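Side-chain contact in hypothetical protein Ta0583 (PDB 2FSJ), which polymerizes into bundles of helical filaments in the presence of nucleoside triphosphates, ATP serving best, as an archaeal homolog of actin: residues A[203-208]-A[212-217]. Sequence-based numbering, arbitrary orientation.
Sequences DVLTIN and MEPVVE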
loop_
_atom_site.group_PDB
_atom_site.type_symbol
_atom_site.label_atom_id
_atom_site.label_comp_id
_atom_site.label_asym_id
_atom_site.label_seq_id
_atom_site.Cartn_x
_atom_site.Cartn_y
_atom_site.Cartn_z
ATOM N N ASP A 203 8.301 5.384 2.805
ATOM C CA ASP A 203 8.659 4.588 3.985
ATOM C C ASP A 203 9.980 3.916 3.637
ATOM O O ASP A 203 10.079 3.141 2.646
ATOM C CB ASP A 203 7.563 3.566 4.209
ATOM C CG ASP A 203 7.646 2.896 5.547
ATOM O OD1 ASP A 203 7.107 3.500 6.520
ATOM O OD2 ASP A 203 8.248 1.793 5.717
ATOM N N VAL A 204 10.985 4.177 4.458
ATOM C CA VAL A 204 12.315 3.619 4.260
ATOM C C VAL A 204 12.588 2.690 5.422
ATOM O O VAL A 204 12.641 3.123 6.588
ATOM C CB VAL A 204 13.365 4.698 4.173
ATOM C CG1 VAL A 204 14.800 4.092 4.015
ATOM C CG2 VAL A 204 12.990 5.713 3.041
ATOM N N LEU A 205 12.744 1.418 5.104
ATOM C CA LEU A 205 13.056 0.415 6.100
ATOM C C LEU A 205 14.434 -0.186 5.810
ATOM O O LEU A 205 14.665 -0.779 4.730
ATOM C CB LEU A 205 11.974 -0.658 6.128
ATOM C CG LEU A 205 12.388 -1.636 7.225
ATOM C CD1 LEU A 205 11.601 -1.534 8.504
ATOM C CD2 LEU A 205 12.671 -3.018 6.749
ATOM N N THR A 206 15.349 0.020 6.755
ATOM C CA THR A 206 16.694 -0.567 6.691
ATOM C C THR A 206 16.699 -1.827 7.538
ATOM O O THR A 206 16.259 -1.818 8.667
ATOM C CB THR A 206 17.733 0.460 7.159
ATOM O OG1 THR A 206 17.755 1.537 6.222
ATOM C CG2 THR A 206 19.175 -0.112 7.143
ATOM N N ILE A 207 17.129 -2.911 6.917
ATOM C CA ILE A 207 17.160 -4.246 7.509
ATOM C C ILE A 207 18.586 -4.822 7.518
ATOM O O ILE A 207 19.318 -4.701 6.550
ATOM C CB ILE A 207 16.149 -5.138 6.732
ATOM C CG1 ILE A 207 15.664 -6.311 7.574
ATOM C CG2 ILE A 207 16.689 -5.561 5.371
ATOM C CD1 ILE A 207 14.475 -7.099 6.919
ATOM N N ASN A 208 18.927 -5.471 8.625
ATOM C CA ASN A 208 20.198 -6.159 8.774
ATOM C C ASN A 208 20.032 -7.532 8.142
ATOM O O ASN A 208 19.214 -8.317 8.590
ATOM C CB ASN A 208 20.585 -6.314 10.235
ATOM C CG ASN A 208 22.033 -6.766 10.378
ATOM O OD1 ASN A 208 22.593 -7.275 9.406
ATOM N ND2 ASN A 208 22.682 -6.435 11.504
ATOM N N MET A 212 17.614 -10.521 9.382
ATOM C CA MET A 212 16.373 -9.905 8.881
ATOM C C MET A 212 15.620 -9.053 9.853
ATOM O O MET A 212 14.375 -8.921 9.740
ATOM C CB MET A 212 15.451 -10.969 8.246
ATOM C CG MET A 212 16.143 -11.776 7.166
ATOM S SD MET A 212 16.620 -10.916 5.738
ATOM C CE MET A 212 17.849 -10.306 6.063
ATOM N N GLU A 213 16.353 -8.404 10.753
ATOM C CA GLU A 213 15.739 -7.514 11.736
ATOM C C GLU A 213 15.907 -6.062 11.285
ATOM O O GLU A 213 16.933 -5.727 10.770
ATOM C CB GLU A 213 16.332 -7.725 13.124
ATOM C CG GLU A 213 15.922 -9.041 13.753
ATOM C CD GLU A 213 14.448 -9.096 14.142
ATOM O OE1 GLU A 213 14.014 -8.182 14.864
ATOM O OE2 GLU A 213 13.754 -10.035 13.687
ATOM N N PRO A 214 14.902 -5.213 11.494
ATOM C CA PRO A 214 15.049 -3.794 11.197
ATOM C C PRO A 214 16.110 -3.106 12.033
ATOM O O PRO A 214 16.365 -3.484 13.180
ATOM C CB PRO A 214 13.679 -3.204 11.580
ATOM C CG PRO A 214 12.794 -4.303 11.662
ATOM C CD PRO A 214 13.576 -5.507 12.056
ATOM N N VAL A 215 16.742 -2.110 11.414
ATOM C CA VAL A 215 17.646 -1.239 12.080
ATOM C C VAL A 215 16.851 0.062 12.331
ATOM O O VAL A 215 16.671 0.895 11.419
ATOM C CB VAL A 215 18.925 -0.974 11.247
ATOM C CG1 VAL A 215 19.877 -0.143 12.054
ATOM C CG2 VAL A 215 19.585 -2.313 10.781
ATOM N N VAL A 216 16.360 0.223 13.548
ATOM C CA VAL A 216 15.484 1.345 13.856
ATOM C C VAL A 216 16.134 2.682 13.616
ATOM O O VAL A 216 15.473 3.624 13.174
ATOM C CB VAL A 216 14.834 1.256 15.270
ATOM C CG1 VAL A 216 14.029 -0.006 15.390
ATOM C CG2 VAL A 216 15.875 1.319 16.380
ATOM N N GLU A 217 17.454 2.760 13.814
ATOM C CA GLU A 217 18.148 4.022 13.731
ATOM C C GLU A 217 18.218 4.520 12.291
ATOM O O GLU A 217 18.519 5.693 12.050
ATOM C CB GLU A 217 19.582 3.863 14.291
ATOM C CG GLU A 217 19.607 3.537 15.759
ATOM C CD GLU A 217 19.473 2.051 16.064
ATOM O OE1 GLU A 217 19.330 1.263 15.125
ATOM O OE2 GLU A 217 19.490 1.674 17.274
#
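I207 lays its ethyl arm along the backbone of M212 and E213. With CG1 anti to the backbone N (chi1 -156°) and the chain extended beyond it, the arm extends toward M212: CG1 lies 3.5 Å from E213 O, and CD1 reaches 3.4 Å from M212 O, with M212 CB also beside it. The same E213 O is gripped by the amide of N208, N208 N to E213 O 2.9 Å and nearly straight, the donor tilted 22° from the carbonyl plane. Two residues along each strand, V215 N donates to T206 O at 2.8 Å. These two bonds flank I207 and P214, an antiparallel non-hydrogen-bonded pair whose CA atoms stand only 4.3 Å apart. On the face shared with I207, the L205 and P214 side chains cross obliquely, L205 CD1 4.1 Å from P214 CB. V215 turns toward the first strand instead, setting CG2 against N208 CB. At the turn, M212 N makes a weak, bent bond to N208 O, and the M212 chain, folded at chi2 and chi3, curls back until CE lies 3.5 Å from that oxygen. Cutting I207 back to an alanine would remove CG1 and CD1, and is likely to open a gap beside M212 CB and strip the apolar contact from M212 O. Outside the two segments, helix 173-182 covers the face of L205, I207 and P214, through V173 and A176; its L180 also touches M212. In the turn, N208 OD1 accepts from M210 N and D211 OD1 from E213 N. T206 OG1 is hydrogen-bonded to L218 O, farther along the returning strand 213-222. The whole is a beta hairpin with an irregular returning strand, at the margin of the four-stranded sheet in the C-terminal half of this actin-like fold.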